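Long-range contacts in beta-ketoacyl-[acyl-carrier-protein] synthase FabY (Pseudomonas aeruginosa, PDB 4CW4), which catalyses the condensation of acetyl-CoA with malonyl-ACP to give beta-acetoacetyl-ACP, the primer with which fatty acid biosynthesis begins: residues Asp220-Ser231 / Gln304-Glu314; Ala285-Leu293 / His477-Leu487. One frame throughout, in Å; residues are numbered along the deposited sequence. Where two conformers were deposited one is given.

Interaction 1 (Asp220-Ser231 / Gln304-Glu314); sequences DEIAVFSGSIMS and QARVVIVGNSE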
loop_
_atom_site.group_PDB
_atom_site.type_symbol
_atom_site.label_atom_id
_atom_site.label_comp_id
_atom_site.label_asym_id
_atom_site.label_seq_id
_atom_site.Cartn_x
_atom_site.Cartn_y
_atom_site.Cartn_z
ATOM N N ASP A 220 2.639 22.781 -4.488
ATOM C CA ASP A 220 1.801 21.732 -3.930
ATOM C C ASP A 220 0.786 21.178 -4.920
ATOM O O ASP A 220 0.026 20.286 -4.564
ATOM C CB ASP A 220 1.092 22.217 -2.659
ATOM C CG ASP A 220 0.175 23.408 -2.900
ATOM O OD1 ASP A 220 0.381 24.135 -3.894
ATOM O OD2 ASP A 220 -0.725 23.641 -2.049
ATOM N N GLU A 221 0.788 21.685 -6.153
ATOM C CA GLU A 221 -0.222 21.296 -7.149
ATOM C C GLU A 221 0.204 20.182 -8.124
ATOM O O GLU A 221 -0.462 19.911 -9.135
ATOM C CB GLU A 221 -0.708 22.549 -7.907
ATOM C CG GLU A 221 -1.578 23.448 -7.024
ATOM C CD GLU A 221 -2.051 24.707 -7.715
ATOM O OE1 GLU A 221 -1.372 25.146 -8.676
ATOM O OE2 GLU A 221 -3.103 25.242 -7.293
ATOM N N ILE A 222 1.326 19.554 -7.805
ATOM C CA ILE A 222 1.799 18.364 -8.497
ATOM C C ILE A 222 1.520 17.180 -7.586
ATOM O O ILE A 222 1.717 17.274 -6.391
ATOM C CB ILE A 222 3.326 18.418 -8.707
ATOM C CG1 ILE A 222 3.740 19.688 -9.440
ATOM C CG2 ILE A 222 3.826 17.170 -9.427
ATOM C CD1 ILE A 222 3.266 19.761 -10.816
ATOM N N ALA A 223 1.050 16.073 -8.135
ATOM C CA ALA A 223 0.763 14.885 -7.345
ATOM C C ALA A 223 1.280 13.659 -8.061
ATOM O O ALA A 223 1.252 13.612 -9.274
ATOM C CB ALA A 223 -0.712 14.746 -7.159
ATOM N N VAL A 224 1.718 12.674 -7.286
ATOM C CA VAL A 224 2.167 11.393 -7.809
ATOM C C VAL A 224 1.541 10.278 -6.989
ATOM O O VAL A 224 1.647 10.281 -5.761
ATOM C CB VAL A 224 3.703 11.245 -7.765
ATOM C CG1 VAL A 224 4.127 9.890 -8.311
ATOM C CG2 VAL A 224 4.374 12.376 -8.543
ATOM N N PHE A 225 0.895 9.337 -7.676
ATOM C CA PHE A 225 0.327 8.138 -7.065
ATOM C C PHE A 225 0.777 6.888 -7.807
ATOM O O PHE A 225 0.482 6.748 -8.992
ATOM C CB PHE A 225 -1.188 8.224 -7.040
ATOM C CG PHE A 225 -1.689 9.490 -6.398
ATOM C CD1 PHE A 225 -1.481 9.733 -5.047
ATOM C CD2 PHE A 225 -2.332 10.457 -7.149
ATOM C CE1 PHE A 225 -1.935 10.911 -4.470
ATOM C CE2 PHE A 225 -2.773 11.635 -6.568
ATOM C CZ PHE A 225 -2.574 11.865 -5.240
ATOM N N SER A 226 1.481 5.996 -7.099
ATOM C CA SER A 226 2.004 4.768 -7.707
ATOM C C SER A 226 2.105 3.665 -6.648
ATOM O O SER A 226 1.371 3.709 -5.675
ATOM C CB SER A 226 3.342 5.013 -8.399
ATOM O OG SER A 226 3.708 3.866 -9.137
ATOM N N GLY A 227 2.976 2.681 -6.860
ATOM C CA GLY A 227 3.220 1.624 -5.888
ATOM C C GLY A 227 3.176 0.238 -6.502
ATOM O O GLY A 227 3.105 0.082 -7.723
ATOM N N SER A 228 3.264 -0.769 -5.638
ATOM C CA SER A 228 3.144 -2.185 -6.020
ATOM C C SER A 228 2.230 -2.851 -4.999
ATOM O O SER A 228 2.049 -2.320 -3.895
ATOM C CB SER A 228 4.510 -2.875 -5.991
ATOM O OG SER A 228 5.070 -2.841 -4.675
ATOM N N ILE A 229 1.632 -3.990 -5.342
ATOM C CA ILE A 229 0.899 -4.742 -4.323
ATOM C C ILE A 229 1.739 -5.740 -3.546
ATOM O O ILE A 229 1.383 -6.069 -2.423
ATOM C CB ILE A 229 -0.385 -5.458 -4.822
ATOM C CG1 ILE A 229 -0.091 -6.618 -5.785
ATOM C CG2 ILE A 229 -1.349 -4.444 -5.422
ATOM C CD1 ILE A 229 -1.373 -7.413 -6.144
ATOM N N MET A 230 2.831 -6.243 -4.125
ATOM C CA MET A 230 3.635 -7.259 -3.428
ATOM C C MET A 230 4.664 -6.704 -2.451
ATOM O O MET A 230 5.143 -7.450 -1.597
ATOM C CB MET A 230 4.381 -8.160 -4.417
ATOM C CG MET A 230 3.522 -8.876 -5.452
ATOM S SD MET A 230 2.264 -9.971 -4.764
ATOM C CE MET A 230 3.296 -11.047 -3.815
ATOM N N SER A 231 4.962 -5.405 -2.559
ATOM C CA SER A 231 6.243 -4.814 -2.139
ATOM C C SER A 231 7.294 -5.307 -3.141
ATOM O O SER A 231 7.006 -6.176 -3.970
ATOM C CB SER A 231 6.643 -5.191 -0.701
ATOM O OG SER A 231 5.597 -4.908 0.224
ATOM N N GLN A 304 -7.163 20.384 -5.740
ATOM C CA GLN A 304 -6.004 20.211 -4.900
ATOM C C GLN A 304 -4.741 20.110 -5.737
ATOM O O GLN A 304 -3.686 20.585 -5.324
ATOM C CB GLN A 304 -6.163 18.972 -4.023
ATOM C CG GLN A 304 -7.239 19.092 -2.974
ATOM C CD GLN A 304 -7.362 17.829 -2.169
ATOM O OE1 GLN A 304 -6.632 17.615 -1.188
ATOM N NE2 GLN A 304 -8.262 16.968 -2.585
ATOM N N ALA A 305 -4.837 19.477 -6.904
ATOM C CA ALA A 305 -3.675 19.311 -7.779
ATOM C C ALA A 305 -4.063 19.539 -9.225
ATOM O O ALA A 305 -5.202 19.294 -9.622
ATOM C CB ALA A 305 -3.040 17.923 -7.615
ATOM N N ARG A 306 -3.103 19.996 -10.009
ATOM C CA ARG A 306 -3.334 20.328 -11.402
ATOM C C ARG A 306 -2.582 19.419 -12.360
ATOM O O ARG A 306 -2.959 19.339 -13.543
ATOM C CB ARG A 306 -2.939 21.770 -11.645
ATOM C CG ARG A 306 -3.754 22.745 -10.789
ATOM C CD ARG A 306 -3.666 24.175 -11.255
ATOM N NE ARG A 306 -4.423 24.337 -12.496
ATOM C CZ ARG A 306 -4.755 25.500 -13.050
ATOM N NH1 ARG A 306 -4.390 26.649 -12.496
ATOM N NH2 ARG A 306 -5.471 25.511 -14.165
ATOM N N VAL A 307 -1.515 18.778 -11.875
ATOM C CA VAL A 307 -0.723 17.844 -12.671
ATOM C C VAL A 307 -0.564 16.602 -11.839
ATOM O O VAL A 307 -0.097 16.687 -10.702
ATOM C CB VAL A 307 0.676 18.395 -13.012
ATOM C CG1 VAL A 307 1.454 17.411 -13.890
ATOM C CG2 VAL A 307 0.542 19.745 -13.695
ATOM N N VAL A 308 -0.969 15.461 -12.385
ATOM C CA VAL A 308 -0.938 14.225 -11.630
ATOM C C VAL A 308 -0.292 13.114 -12.447
ATOM O O VAL A 308 -0.700 12.833 -13.573
ATOM C CB VAL A 308 -2.353 13.746 -11.212
ATOM C CG1 VAL A 308 -2.236 12.489 -10.341
ATOM C CG2 VAL A 308 -3.120 14.835 -10.488
ATOM N N ILE A 309 0.717 12.476 -11.865
ATOM C CA ILE A 309 1.329 11.299 -12.479
ATOM C C ILE A 309 0.732 10.115 -11.743
ATOM O O ILE A 309 0.874 10.006 -10.521
ATOM C CB ILE A 309 2.856 11.304 -12.354
ATOM C CG1 ILE A 309 3.495 12.352 -13.302
ATOM C CG2 ILE A 309 3.426 9.931 -12.729
ATOM C CD1 ILE A 309 3.164 13.812 -13.004
ATOM N N VAL A 310 0.021 9.262 -12.471
ATOM C CA VAL A 310 -0.647 8.106 -11.880
ATOM C C VAL A 310 -0.168 6.841 -12.565
ATOM O O VAL A 310 -0.159 6.763 -13.787
ATOM C CB VAL A 310 -2.179 8.158 -12.085
ATOM C CG1 VAL A 310 -2.859 7.048 -11.294
ATOM C CG2 VAL A 310 -2.769 9.516 -11.706
ATOM N N GLY A 311 0.218 5.841 -11.795
ATOM C CA GLY A 311 0.645 4.598 -12.408
ATOM C C GLY A 311 0.983 3.554 -11.366
ATOM O O GLY A 311 0.529 3.634 -10.217
ATOM N N ASN A 312 1.794 2.580 -11.760
ATOM C CA ASN A 312 2.207 1.499 -10.872
ATOM C C ASN A 312 3.433 0.824 -11.469
ATOM O O ASN A 312 3.749 0.991 -12.656
ATOM C CB ASN A 312 1.083 0.469 -10.713
ATOM C CG ASN A 312 0.031 0.876 -9.702
ATOM O OD1 ASN A 312 -1.110 1.185 -10.057
ATOM N ND2 ASN A 312 0.403 0.873 -8.438
ATOM N N SER A 313 4.115 0.038 -10.642
ATOM C CA SER A 313 5.231 -0.754 -11.085
ATOM C C SER A 313 5.253 -2.056 -10.305
ATOM O O SER A 313 5.282 -2.034 -9.076
ATOM C CB SER A 313 6.542 -0.035 -10.847
ATOM O OG SER A 313 7.582 -0.822 -11.408
ATOM N N GLU A 314 5.212 -3.165 -11.014
ATOM C CA GLU A 314 5.237 -4.481 -10.402
ATOM C C GLU A 314 6.181 -5.384 -11.186
ATOM O O GLU A 314 6.082 -5.499 -12.404
ATOM C CB GLU A 314 3.838 -5.104 -10.352
ATOM C CG GLU A 314 3.717 -6.237 -9.344
ATOM C CD GLU A 314 3.149 -5.798 -8.016
ATOM O OE1 GLU A 314 2.082 -5.156 -7.982
ATOM O OE2 GLU A 314 3.743 -6.143 -6.982
HETATM O O HOH W 1 -3.583 22.894 -3.403
HETATM O O HOH W 2 -2.437 20.737 -2.924
HETATM O O HOH W 3 -2.436 27.138 -10.213
HETATM O O HOH W 4 -0.217 1.395 -5.547
HETATM O O HOH W 5 6.253 -6.528 -6.550
#
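Ala-305 meets Ala-223 methyl to methyl, CB to CB 4.0 Å, where two parallel strands of the thiolase-like core come together. Next, Arg-306 runs alongside Glu-221 with both side chains pointing the same way; the carboxylate and guanidinium planes stand 84° apart, and water 3 joins Glu-221 OE1 to Arg-306 NH1. Their strong ionic partners lie elsewhere: Lys-629 for the glutamate, Asp-374 for the arginine. The carbonyl of Glu-221 accepts both Arg-306 N and Val-307 N, and from there parallel pairing continues through Ala-223 and Phe-225 to Gly-311 N. Val-307 packs against the end of Ile-222, whose CD1 lies 3.7 Å from Val-307 CB, on the same sheet face as Val-224 and Ile-309. On the other face Val-308 CG1, anti to the backbone N (chi1 -176°), comes obliquely to Phe-225 CD2, 3.8 Å away. Beyond Gly-311, Asn-312 sends ND2 to Gly-227 O over 2.9 Å in an almost straight bond; the oxygen lies in the amide plane, yet the donor stands above the carbonyl plane. Ser-313 N reaches the same oxygen from the opposite face, 3.1 Å away. Glu-314, bent at chi2 (97°), turns its carboxylate across the loop that follows the first strand: OE1 takes Ile-229 N at 2.9 Å and OE2 takes Met-230 N at 3.0 Å, each through its syn lone pair. A buried carboxylate held by two backbone N-H groups, and probably by a third from Ala-480, would probably be stabilised as the anion; its two syn bonds restrict its rotation and help hold the loop carrying Ile-229 near Cys-286, the probable nucleophile.

Interaction 2 (Ala285-Leu293 / His477-Leu487); sequences ACATFLYNL and HSLATASADQL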
loop_
_atom_site.group_PDB
_atom_site.type_symbol
_atom_site.label_atom_id
_atom_site.label_comp_id
_atom_site.label_asym_id
_atom_site.label_seq_id
_atom_site.Cartn_x
_atom_site.Cartn_y
_atom_site.Cartn_z
ATOM N N ALA A 285 -5.382 -4.715 -4.405
ATOM C CA ALA A 285 -5.055 -5.954 -5.088
ATOM C C ALA A 285 -4.948 -5.726 -6.608
ATOM O O ALA A 285 -4.304 -4.767 -7.047
ATOM C CB ALA A 285 -6.058 -7.053 -4.718
ATOM N N CYS A 286 -5.553 -6.579 -7.400
ATOM C CA CYS A 286 -5.300 -6.490 -8.808
ATOM C C CYS A 286 -6.133 -5.377 -9.521
ATOM O O CYS A 286 -6.036 -5.228 -10.749
ATOM C CB CYS A 286 -5.395 -7.906 -9.396
ATOM S SG CYS A 286 -3.905 -8.956 -8.990
ATOM N N ALA A 287 -6.856 -4.549 -8.736
ATOM C CA ALA A 287 -7.500 -3.311 -9.211
ATOM C C ALA A 287 -6.748 -2.047 -8.821
ATOM O O ALA A 287 -7.228 -0.942 -9.010
ATOM C CB ALA A 287 -8.912 -3.246 -8.717
ATOM N N THR A 288 -5.540 -2.215 -8.296
ATOM C CA THR A 288 -4.780 -1.116 -7.711
ATOM C C THR A 288 -4.640 0.134 -8.590
ATOM O O THR A 288 -4.814 1.251 -8.092
ATOM C CB THR A 288 -3.393 -1.641 -7.252
ATOM O OG1 THR A 288 -3.547 -2.381 -6.039
ATOM C CG2 THR A 288 -2.385 -0.529 -7.028
ATOM N N PHE A 289 -4.320 -0.007 -9.874
ATOM C CA PHE A 289 -4.108 1.212 -10.638
ATOM C C PHE A 289 -5.351 2.091 -10.653
ATOM O O PHE A 289 -5.237 3.300 -10.570
ATOM C CB PHE A 289 -3.618 0.930 -12.061
ATOM C CG PHE A 289 -3.719 2.125 -12.958
ATOM C CD1 PHE A 289 -2.773 3.129 -12.906
ATOM C CD2 PHE A 289 -4.784 2.262 -13.821
ATOM C CE1 PHE A 289 -2.867 4.220 -13.710
ATOM C CE2 PHE A 289 -4.885 3.373 -14.633
ATOM C CZ PHE A 289 -3.928 4.354 -14.574
ATOM N N LEU A 290 -6.529 1.486 -10.750
ATOM C CA LEU A 290 -7.756 2.258 -10.735
ATOM C C LEU A 290 -7.968 2.937 -9.381
ATOM O O LEU A 290 -8.549 4.006 -9.329
ATOM C CB LEU A 290 -8.963 1.394 -11.135
ATOM C CG LEU A 290 -9.026 0.950 -12.607
ATOM C CD1 LEU A 290 -10.302 0.158 -12.875
ATOM C CD2 LEU A 290 -8.961 2.151 -13.525
ATOM N N TYR A 291 -7.514 2.323 -8.288
ATOM C CA TYR A 291 -7.569 2.990 -7.000
ATOM C C TYR A 291 -6.690 4.252 -6.966
ATOM O O TYR A 291 -7.108 5.309 -6.477
ATOM C CB TYR A 291 -7.159 2.028 -5.878
ATOM C CG TYR A 291 -8.153 0.938 -5.503
ATOM C CD1 TYR A 291 -8.865 0.231 -6.443
ATOM C CD2 TYR A 291 -8.344 0.599 -4.183
ATOM C CE1 TYR A 291 -9.759 -0.767 -6.077
ATOM C CE2 TYR A 291 -9.222 -0.398 -3.811
ATOM C CZ TYR A 291 -9.931 -1.074 -4.766
ATOM O OH TYR A 291 -10.819 -2.071 -4.422
ATOM N N ASN A 292 -5.487 4.158 -7.523
ATOM C CA ASN A 292 -4.634 5.331 -7.658
ATOM C C ASN A 292 -5.302 6.358 -8.588
ATOM O O ASN A 292 -5.236 7.566 -8.361
ATOM C CB ASN A 292 -3.256 4.940 -8.220
ATOM C CG ASN A 292 -2.317 4.385 -7.168
ATOM O OD1 ASN A 292 -2.399 4.725 -5.985
ATOM N ND2 ASN A 292 -1.391 3.552 -7.614
ATOM N N LEU A 293 -5.947 5.881 -9.642
ATOM C CA LEU A 293 -6.565 6.777 -10.621
ATOM C C LEU A 293 -7.763 7.507 -9.991
ATOM O O LEU A 293 -7.983 8.676 -10.277
ATOM C CB LEU A 293 -6.978 6.020 -11.886
ATOM C CG LEU A 293 -7.493 6.843 -13.070
ATOM C CD1 LEU A 293 -6.426 7.788 -13.551
ATOM C CD2 LEU A 293 -7.936 5.936 -14.214
ATOM N N HIS A 477 -0.962 -10.782 -16.458
ATOM C CA HIS A 477 -1.536 -10.060 -15.340
ATOM C C HIS A 477 -0.429 -9.443 -14.497
ATOM O O HIS A 477 0.254 -10.139 -13.753
ATOM C CB HIS A 477 -2.334 -11.058 -14.512
ATOM C CG HIS A 477 -3.219 -10.429 -13.495
ATOM N ND1 HIS A 477 -3.026 -9.145 -13.051
ATOM C CD2 HIS A 477 -4.313 -10.896 -12.846
ATOM C CE1 HIS A 477 -3.974 -8.837 -12.179
ATOM N NE2 HIS A 477 -4.767 -9.882 -12.034
ATOM N N SER A 478 -0.247 -8.134 -14.624
ATOM C CA SER A 478 0.835 -7.424 -13.929
ATOM C C SER A 478 0.429 -6.882 -12.560
ATOM O O SER A 478 1.092 -6.008 -12.002
ATOM C CB SER A 478 1.374 -6.291 -14.801
ATOM O OG SER A 478 0.325 -5.381 -15.082
ATOM N N LEU A 479 -0.633 -7.441 -11.996
ATOM C CA LEU A 479 -0.960 -7.239 -10.583
ATOM C C LEU A 479 -1.338 -5.767 -10.367
ATOM O O LEU A 479 -2.341 -5.330 -10.923
ATOM C CB LEU A 479 0.169 -7.731 -9.671
ATOM C CG LEU A 479 0.593 -9.198 -9.834
ATOM C CD1 LEU A 479 1.560 -9.602 -8.737
ATOM C CD2 LEU A 479 -0.601 -10.162 -9.875
ATOM N N ALA A 480 -0.565 -4.999 -9.588
ATOM C CA ALA A 480 -0.921 -3.586 -9.397
ATOM C C ALA A 480 -1.130 -2.862 -10.720
ATOM O O ALA A 480 -2.024 -2.035 -10.850
ATOM C CB ALA A 480 0.126 -2.818 -8.581
ATOM N N THR A 481 -0.304 -3.185 -11.701
ATOM C CA THR A 481 -0.262 -2.414 -12.934
ATOM C C THR A 481 -1.298 -2.893 -13.946
ATOM O O THR A 481 -1.423 -2.321 -15.022
ATOM C CB THR A 481 1.160 -2.510 -13.526
ATOM O OG1 THR A 481 2.095 -2.287 -12.468
ATOM C CG2 THR A 481 1.401 -1.495 -14.632
ATOM N N ALA A 482 -2.059 -3.921 -13.589
ATOM C CA ALA A 482 -2.937 -4.560 -14.563
ATOM C C ALA A 482 -3.891 -3.574 -15.250
ATOM O O ALA A 482 -4.037 -3.573 -16.465
ATOM C CB ALA A 482 -3.722 -5.667 -13.928
ATOM N N SER A 483 -4.568 -2.738 -14.477
ATOM C CA SER A 483 -5.540 -1.837 -15.067
ATOM C C SER A 483 -4.903 -0.642 -15.753
ATOM O O SER A 483 -5.570 0.018 -16.530
ATOM C CB SER A 483 -6.637 -1.442 -14.072
ATOM O OG SER A 483 -6.113 -0.929 -12.854
ATOM N N ALA A 484 -3.623 -0.391 -15.520
ATOM C CA ALA A 484 -2.881 0.565 -16.334
ATOM C C ALA A 484 -2.572 -0.039 -17.722
ATOM O O ALA A 484 -2.680 0.638 -18.724
ATOM C CB ALA A 484 -1.586 1.007 -15.646
ATOM N N ASP A 485 -2.187 -1.308 -17.777
ATOM C CA ASP A 485 -2.043 -1.987 -19.069
ATOM C C ASP A 485 -3.349 -1.866 -19.875
ATOM O O ASP A 485 -3.338 -1.659 -21.091
ATOM C CB ASP A 485 -1.719 -3.484 -18.895
ATOM C CG ASP A 485 -0.335 -3.746 -18.316
ATOM O OD1 ASP A 485 0.584 -2.908 -18.477
ATOM O OD2 ASP A 485 -0.169 -4.845 -17.729
ATOM N N GLN A 486 -4.481 -2.037 -19.191
ATOM C CA GLN A 486 -5.792 -1.877 -19.833
ATOM C C GLN A 486 -6.011 -0.459 -20.361
ATOM O O GLN A 486 -6.371 -0.264 -21.526
ATOM C CB GLN A 486 -6.932 -2.263 -18.875
ATOM C CG GLN A 486 -6.954 -3.724 -18.448
ATOM C CD GLN A 486 -7.976 -3.958 -17.331
ATOM O OE1 GLN A 486 -7.771 -3.571 -16.184
ATOM N NE2 GLN A 486 -9.071 -4.567 -17.667
ATOM N N LEU A 487 -5.831 0.534 -19.497
ATOM C CA LEU A 487 -6.050 1.929 -19.871
ATOM C C LEU A 487 -5.181 2.315 -21.059
ATOM O O LEU A 487 -5.655 2.909 -22.012
ATOM C CB LEU A 487 -5.777 2.862 -18.674
ATOM C CG LEU A 487 -5.881 4.370 -19.009
ATOM C CD1 LEU A 487 -7.198 4.688 -19.650
ATOM C CD2 LEU A 487 -5.670 5.266 -17.768
HETATM O O HOH W 6 -4.586 -2.888 -11.582
#
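With chi1 at -75°, Cys-286 in one of its two modelled conformers sets SG beside its own backbone N, while His-477 holds its ring anti to N; together these torsions bring the sulfur 3.2 Å from His-477 CE1 and 3.3 Å from His-477 NE2. SG approaches the imidazole obliquely, and Leu-479 CD2 lies 3.6 Å from Cys-286 SG. His-477 ND1 accepts a hydrogen bond from Leu-479 N, which is tilted out of the ring plane; this bond helps fix the imidazole's rotation. Cys-286 and His-477 are probably catalytic, consistent with the Cys-His-His triad of condensing enzymes, with His-439 as the likely third member. Past the cysteine, the methyl CG2 of Thr-288 packs on Ala-480 CB. Phe-289 carries the helix-to-helix packing: its ring, also anti to N, extends toward the second segment, where Ala-484 CB sits over one face, 3.7 Å from the centroid and 15° off the normal, a CH-pi contact. Leu-293 CB lies against the opposite face, and Leu-487 CD2 meets the ring edge at Phe-289 CE2. Ser-483 OG fits between Phe-289 CB and Leu-290 CG and, in the conformer given, takes a weak bond from Leu-290 N. Water 6, buried between the helix starts, accepts Ser-483 N and lies within hydrogen-bonding distance of the carbonyls of Cys-286 and Ala-480. The segments 288-293 and 482-487, first turns of longer helices, run at 75° with axes 8.0 Å apart. Strand 307-314 lies against this junction through Asn-312, strand 366-374 touches Leu-293 and Ala-484, and strand 543-550 packs on Leu-290 and Leu-487; Tyr-291 reaches Thr-279 of the second subunit.

Interactions 1 and 2 lie with their centres about 12 Å apart and touch directly, their segments alternating along the chain. Glu-314 links them: besides its bonds within interaction 1, its OE1 lies 3.1 Å from Ala-480 N, a probable hydrogen bond into the turn that follows His-477. Two packing contacts run alongside, Asn-312 OD1 to Phe-289 CA and Ile-229 CG2 to Thr-288 OG1, each 3.1 Å. The Ile-229 side chain comes within about 4 Å of that of Cys-286 and about 7 Å of that of His-477, so the loop of 220-231 borders the probable catalytic centre held by interaction 2. The side chain of His-477 is about 4 Å from that of His-439, which probably completes the site.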